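PDB 2BK9: Cg9734-pa from Drosophila melanogaster, which binds heme as a globin whose iron can be hexacoordinate, and probably serves to bind and carry oxygen. Local coordinates for residues A[31-35]-A[108-112]; A[12-16]-A[117-123]. The protein carries 1 engineered substitution. One frame throughout, in Å; residues are numbered along the deposited sequence.

Contact 1: A[31-35]-A[108-112]. With HEM (protoporphyrin IX containing Fe), chain B.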
loop_
_atom_site.group_PDB
_atom_site.type_symbol
_atom_site.label_atom_id
_atom_site.label_comp_id
_atom_site.label_asym_id
_atom_site.label_seq_id
_atom_site.Cartn_x
_atom_site.Cartn_y
_atom_site.Cartn_z
ATOM N N PHE A 31 5.152 5.091 8.100
ATOM C CA PHE A 31 6.139 4.091 7.723
ATOM C C PHE A 31 7.545 4.530 8.151
ATOM O O PHE A 31 8.272 3.774 8.775
ATOM C CB PHE A 31 6.011 3.890 6.238
ATOM C CG PHE A 31 6.946 2.896 5.613
ATOM C CD1 PHE A 31 6.997 1.562 6.015
ATOM C CD2 PHE A 31 7.715 3.277 4.544
ATOM C CE1 PHE A 31 7.790 0.653 5.366
ATOM C CE2 PHE A 31 8.494 2.355 3.874
ATOM C CZ PHE A 31 8.527 1.038 4.300
ATOM N N PHE A 32 7.904 5.750 7.792
ATOM C CA PHE A 32 9.254 6.217 8.097
ATOM C C PHE A 32 9.453 6.560 9.574
ATOM O O PHE A 32 10.555 6.438 10.082
ATOM C CB PHE A 32 9.637 7.408 7.233
ATOM C CG PHE A 32 9.679 7.122 5.780
ATOM C CD1 PHE A 32 10.378 6.030 5.270
ATOM C CD2 PHE A 32 9.043 7.965 4.875
ATOM C CE1 PHE A 32 10.396 5.814 3.924
ATOM C CE2 PHE A 32 9.096 7.735 3.521
ATOM C CZ PHE A 32 9.793 6.690 3.053
ATOM N N ASN A 33 8.394 7.000 10.244
ATOM C CA ASN A 33 8.497 7.274 11.675
ATOM C C ASN A 33 8.747 6.023 12.468
ATOM O O ASN A 33 9.612 5.983 13.348
ATOM C CB ASN A 33 7.183 7.951 12.114
ATOM C CG ASN A 33 7.231 8.505 13.475
ATOM O OD1 ASN A 33 8.275 8.933 13.950
ATOM N ND2 ASN A 33 6.082 8.503 14.127
ATOM N N ARG A 34 7.969 4.974 12.180
ATOM C CA ARG A 34 8.126 3.683 12.891
ATOM C C ARG A 34 9.363 2.922 12.425
ATOM O O ARG A 34 9.985 2.256 13.222
ATOM C CB ARG A 34 6.885 2.821 12.664
ATOM C CG ARG A 34 5.629 3.310 13.323
ATOM C CD ARG A 34 4.551 2.240 13.245
ATOM N NE ARG A 34 3.273 2.643 13.756
ATOM C CZ ARG A 34 3.000 2.825 15.048
ATOM N NH1 ARG A 34 3.845 2.483 15.990
ATOM N NH2 ARG A 34 1.786 3.275 15.384
ATOM N N PHE A 35 9.667 3.013 11.139
ATOM C CA PHE A 35 10.663 2.159 10.505
ATOM C C PHE A 35 11.627 3.022 9.679
ATOM O O PHE A 35 11.624 2.978 8.453
ATOM C CB PHE A 35 9.972 1.091 9.680
ATOM C CG PHE A 35 8.889 0.361 10.417
ATOM C CD1 PHE A 35 9.179 -0.472 11.476
ATOM C CD2 PHE A 35 7.558 0.532 10.068
ATOM C CE1 PHE A 35 8.176 -1.121 12.151
ATOM C CE2 PHE A 35 6.543 -0.145 10.745
ATOM C CZ PHE A 35 6.870 -0.959 11.773
ATOM N N GLN A 108 6.179 -4.115 7.192
ATOM C CA GLN A 108 6.156 -2.862 7.918
ATOM C C GLN A 108 5.114 -1.910 7.304
ATOM O O GLN A 108 4.281 -1.326 8.001
ATOM C CB GLN A 108 7.563 -2.224 7.913
ATOM C CG GLN A 108 8.534 -2.914 8.827
ATOM C CD GLN A 108 9.966 -2.460 8.615
ATOM O OE1 GLN A 108 10.292 -1.840 7.607
ATOM N NE2 GLN A 108 10.828 -2.769 9.564
ATOM N N LEU A 109 5.136 -1.761 5.983
ATOM C CA LEU A 109 4.195 -0.891 5.320
ATOM C C LEU A 109 2.773 -1.414 5.446
ATOM O O LEU A 109 1.831 -0.629 5.564
ATOM C CB LEU A 109 4.584 -0.718 3.837
ATOM C CG LEU A 109 3.747 0.313 3.087
ATOM C CD1 LEU A 109 3.927 1.710 3.586
ATOM C CD2 LEU A 109 4.027 0.272 1.600
ATOM N N LYS A 110 2.627 -2.722 5.408
ATOM C CA LYS A 110 1.297 -3.346 5.441
ATOM C C LYS A 110 0.517 -2.917 6.678
ATOM O O LYS A 110 -0.654 -2.524 6.609
ATOM C CB LYS A 110 1.441 -4.871 5.436
ATOM C CG LYS A 110 0.198 -5.700 5.403
ATOM C CD LYS A 110 0.581 -7.224 5.523
ATOM C CE LYS A 110 -0.456 -8.183 5.001
ATOM N NZ LYS A 110 -0.085 -9.537 5.510
ATOM N N GLY A 111 1.150 -3.019 7.844
ATOM C CA GLY A 111 0.470 -2.672 9.047
ATOM C C GLY A 111 0.122 -1.212 9.102
ATOM O O GLY A 111 -0.914 -0.826 9.611
ATOM N N VAL A 112 0.967 -0.377 8.525
ATOM C CA VAL A 112 0.734 1.070 8.499
ATOM C C VAL A 112 -0.403 1.410 7.564
ATOM O O VAL A 112 -1.249 2.230 7.912
ATOM C CB VAL A 112 2.001 1.764 8.093
ATOM C CG1 VAL A 112 1.729 3.158 7.661
ATOM C CG2 VAL A 112 3.087 1.650 9.191
HETATM C CHA HEM B . 9.299 3.308 -6.344
HETATM C CHB HEM B . 4.804 1.748 -5.642
HETATM C CHC HEM B . 6.164 0.065 -1.399
HETATM C CHD HEM B . 10.492 2.006 -1.893
HETATM C C1A HEM B . 7.987 2.963 -6.535
HETATM C C2A HEM B . 7.260 3.083 -7.801
HETATM C C3A HEM B . 5.997 2.631 -7.630
HETATM C C4A HEM B . 5.912 2.262 -6.246
HETATM C CMA HEM B . 4.812 2.516 -8.609
HETATM C CAA HEM B . 7.891 3.625 -9.089
HETATM C CBA HEM B . 8.783 2.569 -9.741
HETATM C CGA HEM B . 9.452 3.236 -10.915
HETATM O O1A HEM B . 10.454 3.984 -10.715
HETATM O O2A HEM B . 8.995 3.015 -12.049
HETATM C C1B HEM B . 4.755 1.193 -4.386
HETATM C C2B HEM B . 3.614 0.499 -3.858
HETATM C C3B HEM B . 4.002 0.023 -2.659
HETATM C C4B HEM B . 5.379 0.357 -2.460
HETATM C CMB HEM B . 2.286 0.387 -4.552
HETATM C CAB HEM B . 3.242 -0.832 -1.720
HETATM C CBB HEM B . 1.937 -0.793 -1.525
HETATM C C1C HEM B . 7.451 0.423 -1.144
HETATM C C2C HEM B . 8.242 0.080 0.033
HETATM C C3C HEM B . 9.431 0.674 -0.070
HETATM C C4C HEM B . 9.438 1.368 -1.332
HETATM C CMC HEM B . 7.745 -0.826 1.157
HETATM C CAC HEM B . 10.528 0.590 0.958
HETATM C CBC HEM B . 11.464 1.481 1.205
HETATM C C1D HEM B . 10.561 2.554 -3.131
HETATM C C2D HEM B . 11.712 3.111 -3.704
HETATM C C3D HEM B . 11.369 3.515 -5.023
HETATM C C4D HEM B . 9.990 3.137 -5.177
HETATM C CMD HEM B . 13.053 3.303 -3.017
HETATM C CAD HEM B . 12.296 4.165 -6.015
HETATM C CBD HEM B . 12.392 5.644 -5.803
HETATM C CGD HEM B . 13.325 6.328 -6.752
HETATM O O1D HEM B . 13.603 7.537 -6.564
HETATM O O2D HEM B . 13.801 5.673 -7.716
HETATM N NA HEM B . 7.148 2.429 -5.615
HETATM N NB HEM B . 5.845 1.103 -3.511
HETATM N NC HEM B . 8.214 1.210 -1.968
HETATM N ND HEM B . 9.526 2.563 -4.040
HETATM FE FE HEM B . 7.681 1.864 -3.791
#

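Contact 2: A[12-16]-A[117-123]. Engineered in segment 117-123: S121 (natural residue Cys).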
loop_
_atom_site.group_PDB
_atom_site.type_symbol
_atom_site.label_atom_id
_atom_site.label_comp_id
_atom_site.label_asym_id
_atom_site.label_seq_id
_atom_site.Cartn_x
_atom_site.Cartn_y
_atom_site.Cartn_z
ATOM N N THR A 12 -15.966 2.235 1.534
ATOM C CA THR A 12 -15.080 2.802 2.561
ATOM C C THR A 12 -13.839 3.439 1.960
ATOM O O THR A 12 -13.325 4.396 2.540
ATOM C CB THR A 12 -14.701 1.759 3.629
ATOM O OG1 THR A 12 -14.074 0.611 3.025
ATOM C CG2 THR A 12 -15.897 1.314 4.443
ATOM N N TRP A 13 -13.394 2.979 0.805
ATOM C CA TRP A 13 -12.252 3.577 0.135
ATOM C C TRP A 13 -12.524 5.009 -0.324
ATOM O O TRP A 13 -11.598 5.785 -0.406
ATOM C CB TRP A 13 -11.898 2.711 -1.079
ATOM C CG TRP A 13 -10.791 3.183 -1.931
ATOM C CD1 TRP A 13 -10.868 3.426 -3.256
ATOM C CD2 TRP A 13 -9.421 3.377 -1.580
ATOM N NE1 TRP A 13 -9.630 3.755 -3.750
ATOM C CE2 TRP A 13 -8.726 3.764 -2.747
ATOM C CE3 TRP A 13 -8.695 3.292 -0.389
ATOM C CZ2 TRP A 13 -7.355 4.008 -2.733
ATOM C CZ3 TRP A 13 -7.356 3.576 -0.399
ATOM C CH2 TRP A 13 -6.692 3.914 -1.569
ATOM N N GLU A 14 -13.796 5.337 -0.582
ATOM C CA GLU A 14 -14.118 6.652 -1.091
ATOM C C GLU A 14 -13.561 7.744 -0.183
ATOM O O GLU A 14 -13.222 8.816 -0.675
ATOM C CB GLU A 14 -15.636 6.848 -1.245
ATOM C CG GLU A 14 -16.228 5.958 -2.307
ATOM C CD GLU A 14 -17.722 6.110 -2.451
ATOM O OE1 GLU A 14 -18.330 6.992 -1.822
ATOM O OE2 GLU A 14 -18.320 5.339 -3.215
ATOM N N ILE A 15 -13.559 7.541 1.130
ATOM C CA ILE A 15 -13.120 8.590 2.053
ATOM C C ILE A 15 -11.613 8.865 1.898
ATOM O O ILE A 15 -11.234 9.973 1.531
ATOM C CB ILE A 15 -13.564 8.260 3.465
ATOM C CG1 ILE A 15 -15.075 8.381 3.539
ATOM C CG2 ILE A 15 -12.892 9.166 4.474
ATOM C CD1 ILE A 15 -15.681 7.848 4.822
ATOM N N PRO A 16 -10.713 7.907 2.139
ATOM C CA PRO A 16 -9.272 8.225 2.040
ATOM C C PRO A 16 -8.866 8.567 0.616
ATOM O O PRO A 16 -7.951 9.377 0.431
ATOM C CB PRO A 16 -8.572 6.971 2.565
ATOM C CG PRO A 16 -9.599 5.880 2.435
ATOM C CD PRO A 16 -10.913 6.566 2.707
ATOM N N LEU A 117 -6.032 3.320 7.033
ATOM C CA LEU A 117 -7.354 3.121 6.470
ATOM C C LEU A 117 -8.396 2.898 7.561
ATOM O O LEU A 117 -9.526 3.394 7.462
ATOM C CB LEU A 117 -7.356 2.000 5.479
ATOM C CG LEU A 117 -6.450 2.273 4.263
ATOM C CD1 LEU A 117 -6.534 1.079 3.319
ATOM C CD2 LEU A 117 -6.741 3.573 3.510
ATOM N N THR A 118 -8.015 2.150 8.599
ATOM C CA THR A 118 -8.908 1.891 9.689
ATOM C C THR A 118 -9.347 3.201 10.329
ATOM O O THR A 118 -10.526 3.401 10.606
ATOM C CB THR A 118 -8.241 0.926 10.686
ATOM O OG1 THR A 118 -8.112 -0.349 10.043
ATOM C CG2 THR A 118 -9.108 0.709 11.909
ATOM N N ALA A 119 -8.402 4.098 10.554
ATOM C CA ALA A 119 -8.728 5.390 11.125
ATOM C C ALA A 119 -9.498 6.242 10.142
ATOM O O ALA A 119 -10.507 6.840 10.491
ATOM C CB ALA A 119 -7.476 6.075 11.606
ATOM N N ALA A 120 -9.033 6.335 8.907
ATOM C CA ALA A 120 -9.615 7.270 7.954
ATOM C C ALA A 120 -11.088 6.951 7.697
ATOM O O ALA A 120 -11.915 7.879 7.606
ATOM C CB ALA A 120 -8.864 7.285 6.675
ATOM N N SER A 121 -11.447 5.676 7.593
ATOM C CA SER A 121 -12.821 5.287 7.299
ATOM C C SER A 121 -13.551 4.758 8.509
ATOM O O SER A 121 -14.662 4.234 8.376
ATOM C CB SER A 121 -12.841 4.297 6.165
ATOM O OG SER A 121 -12.357 4.917 5.013
ATOM N N SER A 122 -12.959 4.880 9.688
ATOM C CA SER A 122 -13.582 4.415 10.925
ATOM C C SER A 122 -14.064 2.993 10.793
ATOM O O SER A 122 -15.219 2.679 11.069
ATOM C CB SER A 122 -14.692 5.338 11.371
ATOM O OG SER A 122 -14.211 6.680 11.564
ATOM N N LEU A 123 -13.156 2.104 10.392
ATOM C CA LEU A 123 -13.502 0.713 10.152
ATOM C C LEU A 123 -13.666 -0.014 11.466
ATOM O O LEU A 123 -12.801 0.065 12.313
ATOM C CB LEU A 123 -12.436 0.022 9.343
ATOM C CG LEU A 123 -12.094 0.615 7.979
ATOM C CD1 LEU A 123 -10.972 -0.175 7.352
ATOM C CD2 LEU A 123 -13.272 0.683 7.055
#

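Contact 1: A[31-35]-A[108-112]
Q108 OE1 and F35 O, one from each segment, both accept from ND2 of N38, which ties the Q108 amide down beside the F35 ring. Amide and ring lie 13° apart, stacked face on face. Q108 CG sits over the ring centre, 3.5 Å from the centroid of F35, and Q108 NE2 comes 3.4 Å from F35 CD1. R34 CB backs the opposite face, nearer the rim, and V112 CG2 meets the edge. With an alanine at F35, the Q108 amide would probably lose the flat surface it rests on and be freer to swing about N38, and the V112 methyl would lose its neighbour at the edge. One turn back, F31 stands with CG anti to the backbone N (chi1 180°), which carries its ring toward 108-112 and the heme. L109 CD1 covers one face in a CH-pi contact, 4.1 Å from the F31 centroid, while F31 CE1 reaches L109 CB at 3.8 Å. Both side chains continue to the porphyrin: F31 CZ lies 3.7 Å from HEM CMC, and L109 CD2 3.6 Å from HEM CAB. This is the globin B-G helix packing that walls part of the heme pocket.

Contact 2: A[12-16]-A[117-123]
S121, an engineered serine where the natural chain has cysteine, pushes its hydroxyl into a notch between T12 and P16. Its OG, set beside the backbone N and anti to the carbonyl carbon (chi1 -64°), donates to T12 O at 2.7 Å. The bond reaches the carbonyl at a C=O...donor angle of 137°, with the donor tilted 34° from the carbonyl plane. T12 O is available because P16, one turn on, has no N-H to offer it, and I15 N reaches it weakly; the helix is kinked here. P16 CD closes on the same hydroxyl, 3.2 Å from S121 OG.

The proline ring is the bump of the other segment. It settles between L117 and A120, with P16 CG 3.8 Å from L117 CD2 and P16 CB 4.1 Å from A120 CB. L117 CD2 in turn fills the corner between that ring and the indole of W13, meeting the indole at its edge, 4.0 Å from W13 CZ3. On the outer side I15 CG2 leans on A120 O. At the other end L123 CD2 lies against T12 CG2 at 3.8 Å. A Schellman motif with S122 as its C-prime residue ends helix 103-120 and brings L123 back toward T12.

Helix 3-17 thus rests on the C-terminal end of helix 103-120. T12 OG1 is hydrogen-bonded to L8 O and to NE1 of W131 in helix 125-143, whose side chain also touches L117 and L123, while W13 turns to helix 56-75, packing on I66, F69 and I73 and bonding to D70.

In the fold
From the N terminus, the chain first runs through helix 3-17, whose residues 12-16 wait for a partner about a hundred residues later. Helix 20-34 follows and offers residues 31-35, and the chain then passes through helices 56-75 and 81-96, which carry the axial histidines H61 and H96. Helix 103-120, with the turn that follows it, closes both loops: 108-112 completes contact 1, and 117-123 completes contact 2, so contact 1 is nested inside the loop closed by contact 2. The centres of the two contacts lie about 18 Å apart, and the contacts do not touch. One helix and its C-terminal turn thereby tie both N-terminal helices into the globin fold, beside the heme in contact 1 and farther from it in contact 2.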